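Local coordinates for protein alcohol dehydrogenase (Aeropyrum pernix, PDB 1H2B) that probably oxidises alcohols with NAD+ as a zinc-dependent dehydrogenase, at residues B[82-87]-B[155-160]; B[99-104]-B[148-153]; B[190-195]-B[214-219]; B[263-268]-B[289-294]. One frame throughout, in Å; residues are numbered along the deposited sequence.

Contact 1: residues B[82-87]-B[155-160]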
# COMPACT_ATOMS: atom_id res chain seq x y z
N VAL B 82 -6.65 14.78 29.60
CA VAL B 82 -8.09 14.98 29.37
C VAL B 82 -8.60 16.04 30.33
O VAL B 82 -7.98 16.28 31.38
CB VAL B 82 -8.94 13.70 29.58
CG1 VAL B 82 -8.71 12.70 28.42
CG2 VAL B 82 -8.71 13.08 30.97
N GLY B 83 -9.72 16.67 29.99
CA GLY B 83 -10.23 17.69 30.88
C GLY B 83 -11.51 18.28 30.31
O GLY B 83 -12.20 17.66 29.51
N TYR B 84 -11.80 19.48 30.80
CA TYR B 84 -13.00 20.19 30.38
C TYR B 84 -12.57 21.55 29.86
O TYR B 84 -11.67 22.19 30.43
CB TYR B 84 -13.93 20.39 31.58
CG TYR B 84 -14.38 19.12 32.22
CD1 TYR B 84 -13.69 18.58 33.32
CD2 TYR B 84 -15.47 18.44 31.72
CE1 TYR B 84 -14.11 17.38 33.92
CE2 TYR B 84 -15.90 17.24 32.30
CZ TYR B 84 -15.21 16.73 33.39
OH TYR B 84 -15.62 15.58 33.99
N ILE B 85 -13.18 21.99 28.78
CA ILE B 85 -12.85 23.33 28.28
C ILE B 85 -13.06 24.30 29.44
O ILE B 85 -14.08 24.21 30.14
CB ILE B 85 -13.73 23.71 27.07
CG1 ILE B 85 -13.47 22.79 25.85
CG2 ILE B 85 -13.54 25.19 26.69
CD1 ILE B 85 -12.12 22.94 25.18
N GLU B 86 -12.12 25.24 29.57
CA GLU B 86 -12.31 26.35 30.53
C GLU B 86 -12.73 27.59 29.75
O GLU B 86 -13.78 28.21 30.07
CB GLU B 86 -11.07 26.57 31.39
CG GLU B 86 -11.28 27.83 32.25
CD GLU B 86 -12.34 27.65 33.31
OE1 GLU B 86 -12.62 26.51 33.79
OE2 GLU B 86 -12.92 28.70 33.69
N GLU B 87 -11.92 28.00 28.77
CA GLU B 87 -12.28 29.10 27.88
C GLU B 87 -11.60 28.97 26.55
O GLU B 87 -10.66 28.17 26.39
CB GLU B 87 -11.88 30.44 28.52
CG GLU B 87 -10.38 30.60 28.73
CD GLU B 87 -10.05 31.96 29.31
OE1 GLU B 87 -9.37 32.00 30.33
OE2 GLU B 87 -10.48 32.97 28.73
N ILE B 155 -20.40 12.20 29.34
CA ILE B 155 -19.44 11.25 29.94
C ILE B 155 -19.23 11.56 31.42
O ILE B 155 -19.15 12.72 31.80
CB ILE B 155 -18.08 11.27 29.14
CG1 ILE B 155 -17.18 10.11 29.59
CG2 ILE B 155 -17.33 12.61 29.35
CD1 ILE B 155 -16.01 9.85 28.60
N SER B 156 -19.12 10.53 32.24
CA SER B 156 -18.84 10.70 33.65
C SER B 156 -17.40 11.13 33.85
O SER B 156 -16.54 10.82 33.01
CB SER B 156 -19.10 9.41 34.43
OG SER B 156 -18.13 8.39 34.15
N ARG B 157 -17.13 11.80 34.96
CA ARG B 157 -15.76 12.20 35.25
C ARG B 157 -14.86 10.96 35.33
O ARG B 157 -13.73 10.96 34.82
CB ARG B 157 -15.68 13.01 36.55
CG ARG B 157 -14.29 13.61 36.86
CD ARG B 157 -14.14 14.01 38.31
NE ARG B 157 -14.37 12.82 39.13
CZ ARG B 157 -13.45 11.89 39.39
NH1 ARG B 157 -12.20 12.02 38.93
NH2 ARG B 157 -13.79 10.83 40.10
N GLU B 158 -15.36 9.90 35.97
CA GLU B 158 -14.61 8.66 36.12
C GLU B 158 -14.23 8.06 34.76
O GLU B 158 -13.08 7.65 34.57
CB GLU B 158 -15.47 7.66 36.93
CG GLU B 158 -15.63 8.04 38.40
CD GLU B 158 -16.58 9.22 38.65
OE1 GLU B 158 -17.52 9.49 37.84
OE2 GLU B 158 -16.38 9.89 39.70
N LYS B 159 -15.16 8.03 33.81
CA LYS B 159 -14.88 7.47 32.49
C LYS B 159 -13.91 8.38 31.75
O LYS B 159 -13.05 7.89 30.99
CB LYS B 159 -16.15 7.28 31.67
CG LYS B 159 -16.93 6.00 32.03
CD LYS B 159 -18.48 6.13 31.91
CE LYS B 159 -18.98 6.89 30.68
NZ LYS B 159 -20.08 7.84 31.03
N LEU B 160 -14.09 9.70 31.91
CA LEU B 160 -13.18 10.67 31.25
C LEU B 160 -11.73 10.42 31.68
O LEU B 160 -10.79 10.37 30.86
CB LEU B 160 -13.60 12.13 31.55
CG LEU B 160 -12.70 13.23 30.99
CD1 LEU B 160 -12.76 13.20 29.47
CD2 LEU B 160 -13.19 14.57 31.45
O HOH W 1 -17.83 14.68 33.50
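A leucine methyl lies over the face of a tyrosine ring: L160 CD2 is 4.0 Å from the centroid of the Y84 ring and 27° off its normal, a CH-pi contact. The methyl is shifted to the phenol end of the ring, where it meets Y84 CZ at 3.5 Å. L160 has CG anti to its backbone N (chi1 177°), and from there the branch divides its two methyls between two residues of strand 81-88. CD2 goes to Y84, while CD1 packs on V82 CB at 3.9 Å. V82 CG2 in turn rests 3.4 Å from L160 O, the two side chains lying alongside and pointing opposite ways. Beyond the ring, the hydroxyl of Y84 reaches the first turn of the helix, with OH 3.6 Å from R157 CA and the two side chains crossing at about a right angle. A water in the plane of the ring links Y84 OH to I155 O, to which it donates at 2.9 Å, although its spacing from the hydroxyl is doubtfully short. The turn is fixed by S156 as N-cap: its OG accepts from K159 N at 3.0 Å. Strand 81-88 pairs with strands 44-52 and 100-103, and V82 also touches I102. This is helix-on-sheet packing, an N-capped helix laid against the beta-sheet of the GroES-like catalytic domain of zinc-containing alcohol dehydrogenases.

Contact 2: residues B[99-104]-B[148-153]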
# COMPACT_ATOMS: atom_id res chain seq x y z
N ASP B 99 -17.15 21.57 28.24
CA ASP B 99 -17.19 20.46 27.28
C ASP B 99 -16.05 19.49 27.63
O ASP B 99 -14.91 19.92 27.73
CB ASP B 99 -16.95 20.96 25.86
CG ASP B 99 -18.14 21.68 25.25
OD1 ASP B 99 -19.25 21.50 25.80
OD2 ASP B 99 -18.00 22.38 24.19
N PRO B 100 -16.32 18.20 27.76
CA PRO B 100 -15.24 17.24 28.01
C PRO B 100 -14.44 16.99 26.74
O PRO B 100 -15.00 16.88 25.64
CB PRO B 100 -15.96 15.96 28.44
CG PRO B 100 -17.34 16.09 27.68
CD PRO B 100 -17.67 17.56 27.79
N VAL B 101 -13.12 16.89 26.92
CA VAL B 101 -12.22 16.80 25.77
C VAL B 101 -11.02 15.91 26.10
O VAL B 101 -10.63 15.71 27.28
CB VAL B 101 -11.67 18.18 25.33
CG1 VAL B 101 -12.81 19.10 24.83
CG2 VAL B 101 -10.84 18.87 26.45
N ILE B 102 -10.44 15.36 25.03
CA ILE B 102 -9.15 14.69 25.12
C ILE B 102 -8.22 15.44 24.19
O ILE B 102 -8.62 15.95 23.14
CB ILE B 102 -9.25 13.17 24.77
CG1 ILE B 102 -7.85 12.49 24.89
CG2 ILE B 102 -9.81 12.94 23.32
CD1 ILE B 102 -8.01 10.94 24.92
N LEU B 103 -6.97 15.56 24.59
CA LEU B 103 -6.02 16.38 23.84
C LEU B 103 -4.98 15.60 23.10
O LEU B 103 -4.22 14.81 23.70
CB LEU B 103 -5.29 17.40 24.75
CG LEU B 103 -6.25 18.28 25.57
CD1 LEU B 103 -5.44 19.28 26.46
CD2 LEU B 103 -7.14 19.07 24.64
N HIS B 104 -4.88 15.83 21.79
CA HIS B 104 -3.72 15.35 21.05
C HIS B 104 -2.47 16.07 21.57
O HIS B 104 -2.52 17.26 21.86
CB HIS B 104 -3.88 15.67 19.57
CG HIS B 104 -2.85 15.01 18.72
ND1 HIS B 104 -1.57 15.51 18.61
CD2 HIS B 104 -2.87 13.85 18.04
CE1 HIS B 104 -0.84 14.67 17.87
NE2 HIS B 104 -1.62 13.66 17.51
N VAL B 148 -7.80 19.46 20.01
CA VAL B 148 -8.93 19.01 20.80
C VAL B 148 -9.83 18.01 20.08
O VAL B 148 -10.21 18.22 18.92
CB VAL B 148 -9.81 20.24 21.20
CG1 VAL B 148 -11.09 19.82 21.94
CG2 VAL B 148 -9.02 21.14 22.09
N ILE B 149 -10.20 16.96 20.80
CA ILE B 149 -11.28 16.06 20.37
C ILE B 149 -12.34 16.08 21.45
O ILE B 149 -12.08 15.78 22.61
CB ILE B 149 -10.76 14.64 20.14
CG1 ILE B 149 -9.91 14.65 18.88
CG2 ILE B 149 -11.97 13.67 19.99
CD1 ILE B 149 -9.28 13.31 18.64
N LYS B 150 -13.56 16.46 21.04
CA LYS B 150 -14.69 16.49 21.95
C LYS B 150 -15.21 15.09 22.25
O LYS B 150 -15.35 14.25 21.34
CB LYS B 150 -15.81 17.32 21.32
CG LYS B 150 -15.56 18.74 21.38
CD LYS B 150 -16.69 19.54 20.70
CE LYS B 150 -17.94 19.54 21.53
NZ LYS B 150 -19.00 20.28 20.74
N LEU B 151 -15.47 14.83 23.53
CA LEU B 151 -16.03 13.59 23.98
C LEU B 151 -17.51 13.79 24.22
O LEU B 151 -18.02 14.93 24.23
CB LEU B 151 -15.32 13.17 25.26
CG LEU B 151 -13.85 12.86 24.95
CD1 LEU B 151 -13.09 12.72 26.19
CD2 LEU B 151 -13.78 11.57 24.14
N PRO B 152 -18.25 12.69 24.35
CA PRO B 152 -19.70 12.83 24.56
C PRO B 152 -19.96 13.67 25.80
O PRO B 152 -19.31 13.49 26.84
CB PRO B 152 -20.15 11.38 24.76
CG PRO B 152 -19.15 10.59 23.93
CD PRO B 152 -17.84 11.28 24.27
N LYS B 153 -20.91 14.60 25.66
CA LYS B 153 -21.20 15.62 26.67
C LYS B 153 -21.57 14.99 28.01
O LYS B 153 -21.23 15.51 29.08
CB LYS B 153 -22.31 16.51 26.14
CG LYS B 153 -22.40 17.82 26.89
CD LYS B 153 -23.42 18.75 26.27
CE LYS B 153 -23.40 20.07 27.04
NZ LYS B 153 -24.04 19.95 28.39
O HOH W 2 -19.91 22.86 22.51
O HOH W 3 -17.47 17.60 24.45
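V101 and V148 press together, CG1 to CG1 at 3.4 Å, short for two methyls, where two antiparallel strands run side by side. V101 faces K150 across a non-hydrogen-bonded pair, I102 and I149 form the hydrogen-bonded pair, and L103 with V148 is again non-hydrogen-bonded. I102 and I149 exchange N-H to O bonds in both directions, each 3.0 Å between N and O. On their face of the sheet I102 has CG1 anti to the backbone N (chi1 -179°), with CG2 left beside the neighbouring strand, 3.7 Å from I149 CB. L103 CD2 lies on the V101 side, alongside V148 CG2 at 3.8 Å. Toward D99 and K153 the regular ladder ends and water enters. L151 N still bonds to P100 O almost straight (175° at the hydrogen), but from above the carbonyl plane, and a water donates to both P100 O and L151 O. P100 itself stays close-packed, its CG 3.4 Å from P152 O. The loose part is where K150 runs out to solvent: its NZ stands 4.2 Å from D99 OD2, beyond a salt bridge, with a second water between them that accepts from K150 NZ. Each charge has a firmer partner: E96 N for D99 and G94 O for K150. Strand 81-88 flanks strand 100-103 on its other edge, Y312 and L315 of helix 312-323 cover I149, V319 of that helix reaches L151, and L166 and A167 of helix 166-181 lie against I102.

Contact 3: residues B[190-195]-B[214-219]. With NAJ (nicotinamide-adenine-dinucleotide (acidic form)), chain I.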
# COMPACT_ATOMS: atom_id res chain seq x y z
N VAL B 190 2.98 -12.11 16.28
CA VAL B 190 3.48 -10.77 16.68
C VAL B 190 3.95 -10.87 18.12
O VAL B 190 3.23 -11.35 18.98
CB VAL B 190 2.44 -9.66 16.45
CG1 VAL B 190 1.08 -9.94 17.11
CG2 VAL B 190 2.98 -8.29 16.90
N ALA B 191 5.19 -10.43 18.38
CA ALA B 191 5.70 -10.31 19.76
C ALA B 191 5.51 -8.87 20.19
O ALA B 191 6.01 -7.94 19.54
CB ALA B 191 7.16 -10.64 19.83
N ILE B 192 4.77 -8.68 21.28
CA ILE B 192 4.57 -7.34 21.83
C ILE B 192 5.42 -7.34 23.09
O ILE B 192 5.19 -8.15 24.00
CB ILE B 192 3.02 -7.05 22.04
CG1 ILE B 192 2.78 -5.62 22.54
CG2 ILE B 192 2.30 -8.14 22.90
CD1 ILE B 192 3.18 -5.37 23.97
N VAL B 193 6.44 -6.50 23.11
CA VAL B 193 7.45 -6.58 24.17
C VAL B 193 7.29 -5.39 25.09
O VAL B 193 7.47 -4.24 24.67
CB VAL B 193 8.86 -6.56 23.53
CG1 VAL B 193 9.93 -6.57 24.63
CG2 VAL B 193 9.01 -7.72 22.55
N GLY B 194 6.93 -5.67 26.37
CA GLY B 194 6.68 -4.63 27.34
C GLY B 194 5.21 -4.40 27.50
O GLY B 194 4.63 -3.72 26.66
N VAL B 195 4.63 -5.00 28.54
CA VAL B 195 3.19 -4.89 28.80
C VAL B 195 2.99 -3.76 29.80
O VAL B 195 2.46 -3.96 30.91
CB VAL B 195 2.57 -6.24 29.26
CG1 VAL B 195 1.01 -6.12 29.37
CG2 VAL B 195 2.94 -7.36 28.32
N VAL B 214 -0.70 -13.53 19.24
CA VAL B 214 -0.05 -12.49 20.03
C VAL B 214 0.80 -13.13 21.13
O VAL B 214 0.28 -13.88 21.98
CB VAL B 214 -1.07 -11.56 20.65
CG1 VAL B 214 -0.37 -10.53 21.54
CG2 VAL B 214 -1.88 -10.87 19.53
N ILE B 215 2.11 -12.87 21.11
CA ILE B 215 3.02 -13.36 22.18
C ILE B 215 3.46 -12.10 22.97
O ILE B 215 4.08 -11.18 22.37
CB ILE B 215 4.27 -14.04 21.58
CG1 ILE B 215 3.86 -15.22 20.65
CG2 ILE B 215 5.22 -14.52 22.72
CD1 ILE B 215 5.02 -15.74 19.80
N ALA B 216 3.14 -12.02 24.26
CA ALA B 216 3.48 -10.79 25.03
C ALA B 216 4.65 -11.12 25.94
O ALA B 216 4.65 -12.19 26.61
CB ALA B 216 2.31 -10.31 25.87
N LEU B 217 5.63 -10.20 26.00
CA LEU B 217 6.82 -10.38 26.84
C LEU B 217 6.87 -9.32 27.91
O LEU B 217 6.59 -8.15 27.67
CB LEU B 217 8.09 -10.20 25.98
CG LEU B 217 8.54 -11.49 25.27
CD1 LEU B 217 7.52 -11.98 24.28
CD2 LEU B 217 9.86 -11.26 24.52
N ASP B 218 7.23 -9.75 29.13
CA ASP B 218 7.53 -8.79 30.20
C ASP B 218 8.39 -9.49 31.19
O ASP B 218 8.78 -10.62 30.98
CB ASP B 218 6.24 -8.24 30.83
CG ASP B 218 6.41 -6.86 31.38
OD1 ASP B 218 5.89 -5.87 30.80
OD2 ASP B 218 7.13 -6.64 32.41
N VAL B 219 8.70 -8.79 32.28
CA VAL B 219 9.63 -9.31 33.29
C VAL B 219 9.02 -9.34 34.68
O VAL B 219 9.75 -9.58 35.67
CB VAL B 219 10.91 -8.48 33.30
CG1 VAL B 219 11.71 -8.74 31.98
CG2 VAL B 219 10.62 -6.95 33.53
PA NAJ I . 6.22 1.55 31.22
O1A NAJ I . 7.28 1.81 32.26
O2A NAJ I . 4.74 1.65 31.61
O5B NAJ I . 6.31 0.07 30.63
C5B NAJ I . 7.56 -0.57 30.35
C4B NAJ I . 7.24 -2.06 30.46
O4B NAJ I . 8.40 -2.77 29.99
C3B NAJ I . 6.90 -2.52 31.87
O3B NAJ I . 5.71 -3.32 31.91
C2B NAJ I . 8.17 -3.30 32.18
O2B NAJ I . 8.00 -4.31 33.19
C1B NAJ I . 8.58 -3.90 30.83
N9A NAJ I . 9.98 -4.31 30.73
C8A NAJ I . 11.13 -3.78 31.33
N7A NAJ I . 12.21 -4.49 30.90
C5A NAJ I . 11.77 -5.46 30.05
C6A NAJ I . 12.40 -6.45 29.34
N6A NAJ I . 13.72 -6.67 29.40
N1A NAJ I . 11.65 -7.23 28.50
C2A NAJ I . 10.28 -7.11 28.42
N3A NAJ I . 9.66 -6.15 29.14
C4A NAJ I . 10.40 -5.34 29.95
O3 NAJ I . 6.56 2.52 30.00
PN NAJ I . 5.56 3.25 28.97
O1N NAJ I . 5.11 4.53 29.51
O2N NAJ I . 4.56 2.27 28.48
O5D NAJ I . 6.61 3.63 27.82
C5D NAJ I . 7.21 2.57 27.08
C4D NAJ I . 8.37 3.13 26.26
O4D NAJ I . 7.81 3.90 25.18
C3D NAJ I . 9.26 4.10 27.02
O3D NAJ I . 10.58 4.05 26.45
C2D NAJ I . 8.63 5.47 26.71
O2D NAJ I . 9.47 6.57 26.87
C1D NAJ I . 8.30 5.21 25.22
N1N NAJ I . 7.35 6.11 24.56
C2N NAJ I . 7.49 6.23 23.21
C3N NAJ I . 6.59 7.00 22.49
C7N NAJ I . 6.79 7.18 21.02
O7N NAJ I . 5.92 8.02 20.43
N7N NAJ I . 7.69 6.53 20.28
C4N NAJ I . 5.48 7.66 23.12
C5N NAJ I . 5.30 7.34 24.50
C6N NAJ I . 6.24 6.61 25.20
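Strands 190-193 and 214-218 run parallel, their axes 4.7 Å apart at closest approach and turned by 24°. They are the two strands of the first beta-alpha-beta unit of a Rossmann fold, joined by helix 197-209. The ladder pairs V190 with V214, A191 with I215, I192 with A216 and V193 with L217, held by four backbone bonds that alternate in direction and end with G194 N on L217 O. There the chain leaves the sheet at G194, the first glycine of a GxGxxG pattern; its positive phi of 100° suits glycine, and its bare CA comes 3.7 Å from O4B of the adenosine ribose. On one face I192 CG2 settles over A216 CB at 3.7 Å and also touches V214 CG1, while V195 CG2 reaches the same A216 methyl; V203 and L206 of the crossover helix and A227 of helix 221-229 cover this side. On the other face V193 and L217 meet loosely, CG2 to CD2 at 4.1 Å, with Y270 touching both. V193 CG1 borders the adenine at C2A, and V219 CG1 touches C6A at 3.6 Å. The acid at the end of the second strand binds the ribose. With CG roughly anti to the backbone N (chi1 -151°), the D218 carboxylate lies between the turn and the ribose. OD1 receives V195 N on its anti lone pair at 2.7 Å as well as ribose O3B at 2.8 Å, so the turn positions the acid. The other oxygen, OD2, takes the proton of O2B at 2.6 Å.

Contact 4: residues B[263-268]-B[289-294]. With NAJ (nicotinamide-adenine-dinucleotide (acidic form)), chain I.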
# COMPACT_ATOMS: atom_id res chain seq x y z
N GLY B 263 12.16 -0.15 25.09
CA GLY B 263 13.17 0.77 24.62
C GLY B 263 14.45 0.76 25.42
O GLY B 263 15.34 1.56 25.13
N SER B 264 14.57 -0.13 26.40
CA SER B 264 15.84 -0.23 27.15
C SER B 264 16.94 -0.87 26.30
O SER B 264 16.66 -1.52 25.27
CB SER B 264 15.68 -1.08 28.41
OG SER B 264 15.32 -2.43 28.07
N GLN B 265 18.19 -0.70 26.72
CA GLN B 265 19.23 -1.48 26.03
C GLN B 265 18.96 -2.97 25.99
O GLN B 265 19.16 -3.56 24.93
CB GLN B 265 20.61 -1.19 26.63
CG GLN B 265 21.72 -1.60 25.70
CD GLN B 265 21.65 -0.88 24.37
OE1 GLN B 265 21.83 0.36 24.31
NE2 GLN B 265 21.44 -1.64 23.29
N ALA B 266 18.44 -3.54 27.09
CA ALA B 266 18.13 -4.97 27.13
C ALA B 266 17.18 -5.33 26.00
O ALA B 266 17.42 -6.28 25.23
CB ALA B 266 17.55 -5.34 28.46
N THR B 267 16.10 -4.56 25.85
CA THR B 267 15.14 -5.00 24.82
C THR B 267 15.60 -4.70 23.42
O THR B 267 15.32 -5.42 22.48
CB THR B 267 13.73 -4.37 25.01
OG1 THR B 267 13.79 -2.94 24.93
CG2 THR B 267 13.22 -4.75 26.36
N VAL B 268 16.29 -3.58 23.26
CA VAL B 268 16.77 -3.21 21.91
C VAL B 268 17.80 -4.24 21.44
O VAL B 268 17.93 -4.48 20.25
CB VAL B 268 17.31 -1.76 21.98
CG1 VAL B 268 18.08 -1.34 20.72
CG2 VAL B 268 16.16 -0.80 22.21
N GLU B 289 20.54 1.83 22.39
CA GLU B 289 21.10 2.08 21.07
C GLU B 289 20.89 0.83 20.24
O GLU B 289 21.20 -0.25 20.67
CB GLU B 289 22.60 2.42 21.18
CG GLU B 289 23.18 2.75 19.82
CD GLU B 289 23.65 4.20 19.67
OE1 GLU B 289 23.20 5.09 20.43
OE2 GLU B 289 24.49 4.44 18.76
N LEU B 290 20.34 0.97 19.02
CA LEU B 290 20.16 -0.20 18.16
C LEU B 290 21.53 -0.64 17.65
O LEU B 290 22.31 0.23 17.28
CB LEU B 290 19.15 0.18 17.04
CG LEU B 290 18.78 -0.79 15.92
CD1 LEU B 290 18.03 -1.99 16.46
CD2 LEU B 290 17.88 -0.05 14.92
N ARG B 291 21.87 -1.95 17.70
CA ARG B 291 23.15 -2.49 17.22
C ARG B 291 22.96 -3.88 16.65
O ARG B 291 22.73 -4.86 17.39
CB ARG B 291 24.26 -2.58 18.27
CG ARG B 291 23.88 -2.29 19.71
CD ARG B 291 25.02 -1.74 20.56
NE ARG B 291 24.92 -0.30 20.87
CZ ARG B 291 25.73 0.64 20.38
NH1 ARG B 291 26.71 0.31 19.55
NH2 ARG B 291 25.57 1.92 20.72
N PHE B 292 23.02 -3.98 15.34
CA PHE B 292 22.66 -5.24 14.71
C PHE B 292 23.48 -5.40 13.44
O PHE B 292 23.66 -4.43 12.71
CB PHE B 292 21.16 -5.22 14.37
CG PHE B 292 20.58 -6.55 14.00
CD1 PHE B 292 20.37 -7.54 14.95
CD2 PHE B 292 20.19 -6.81 12.70
CE1 PHE B 292 19.79 -8.77 14.62
CE2 PHE B 292 19.58 -8.01 12.37
CZ PHE B 292 19.39 -9.00 13.31
N PRO B 293 24.01 -6.58 13.14
CA PRO B 293 24.85 -6.73 11.93
C PRO B 293 24.05 -6.52 10.61
O PRO B 293 22.97 -7.11 10.42
CB PRO B 293 25.37 -8.18 12.01
CG PRO B 293 25.01 -8.68 13.37
CD PRO B 293 23.92 -7.83 13.92
N THR B 294 24.58 -5.70 9.71
CA THR B 294 23.86 -5.58 8.41
C THR B 294 23.76 -6.87 7.61
O THR B 294 22.85 -7.02 6.82
CB THR B 294 24.42 -4.43 7.54
OG1 THR B 294 25.83 -4.63 7.34
CG2 THR B 294 24.23 -3.05 8.21
PA NAJ I . 6.22 1.55 31.22
O1A NAJ I . 7.28 1.81 32.26
O2A NAJ I . 4.74 1.65 31.61
O5B NAJ I . 6.31 0.07 30.63
C5B NAJ I . 7.56 -0.57 30.35
C4B NAJ I . 7.24 -2.06 30.46
O4B NAJ I . 8.40 -2.77 29.99
C3B NAJ I . 6.90 -2.52 31.87
O3B NAJ I . 5.71 -3.32 31.91
C2B NAJ I . 8.17 -3.30 32.18
O2B NAJ I . 8.00 -4.31 33.19
C1B NAJ I . 8.58 -3.90 30.83
N9A NAJ I . 9.98 -4.31 30.73
C8A NAJ I . 11.13 -3.78 31.33
N7A NAJ I . 12.21 -4.49 30.90
C5A NAJ I . 11.77 -5.46 30.05
C6A NAJ I . 12.40 -6.45 29.34
N6A NAJ I . 13.72 -6.67 29.40
N1A NAJ I . 11.65 -7.23 28.50
C2A NAJ I . 10.28 -7.11 28.42
N3A NAJ I . 9.66 -6.15 29.14
C4A NAJ I . 10.40 -5.34 29.95
O3 NAJ I . 6.56 2.52 30.00
PN NAJ I . 5.56 3.25 28.97
O1N NAJ I . 5.11 4.53 29.51
O2N NAJ I . 4.56 2.27 28.48
O5D NAJ I . 6.61 3.63 27.82
C5D NAJ I . 7.21 2.57 27.08
C4D NAJ I . 8.37 3.13 26.26
O4D NAJ I . 7.81 3.90 25.18
C3D NAJ I . 9.26 4.10 27.02
O3D NAJ I . 10.58 4.05 26.45
C2D NAJ I . 8.63 5.47 26.71
O2D NAJ I . 9.47 6.57 26.87
C1D NAJ I . 8.30 5.21 25.22
N1N NAJ I . 7.35 6.11 24.56
C2N NAJ I . 7.49 6.23 23.21
C3N NAJ I . 6.59 7.00 22.49
C7N NAJ I . 6.79 7.18 21.02
O7N NAJ I . 5.92 8.02 20.43
N7N NAJ I . 7.69 6.53 20.28
C4N NAJ I . 5.48 7.66 23.12
C5N NAJ I . 5.30 7.34 24.50
C6N NAJ I . 6.24 6.61 25.20
O HOH W 4 20.38 -3.90 19.40
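The amide of Q265 grips both backbone polar atoms of E289: OE1 accepts from E289 N at 2.7 Å, and NE2 donates to E289 O at 3.0 Å. Both bonds are nearly straight, 173° at the hydrogen. E289 O lies in the plane of the Q265 amide, whereas E289 N approaches OE1 tilted 27° from the plane of the Q265 carbonyl. The side chain folds back to this pairing at chi2 (60°), where CD turns toward the strand. NE2 has a second acceptor, D269 OD2. V268 CG1 wedges in beside the pair, 3.3 Å from E289 O and tight against L290 CA. A water donates to V268 O at 2.7 Å and accepts from R291 N, linking helix and strand again. The helix, 265-270, belongs to the Rossmann-type cofactor domain and is N-capped by S264, whose OG accepts from T267 N at 3.2 Å. The strand, 289-293, pairs antiparallel with a strand of the second subunit, so the sheet continues across the interface. Within the chain D260 serves the helix start, its OD1 taking G263 N and its OD2 bonded to T267 OG1. T267 CG2 touches C6A of the adenine at 3.5 Å.

The four contacts fall into two pairs on opposite sides of the chain's centre. Contacts 1 and 2 share one sheet, their centres 7 Å apart: G83 O and V101 N are 2.9 Å apart, a probable hydrogen bond, and L160 CD1 packs on L151 CD1. Contacts 3 and 4, centres 16 Å apart, meet where V193 CG1 lies 4.1 Å from T267 CG2, and both touch the adenine of the dinucleotide. Contacts 1 and 4 are the farthest apart, about 40 Å between centres. A bound zinc is about 13 Å from the side chain of L103 in contact 2 and about 14 Å from that of V82 in contact 1, and the octanoic acid about 12 Å from L103, so neither contact lines the zinc site.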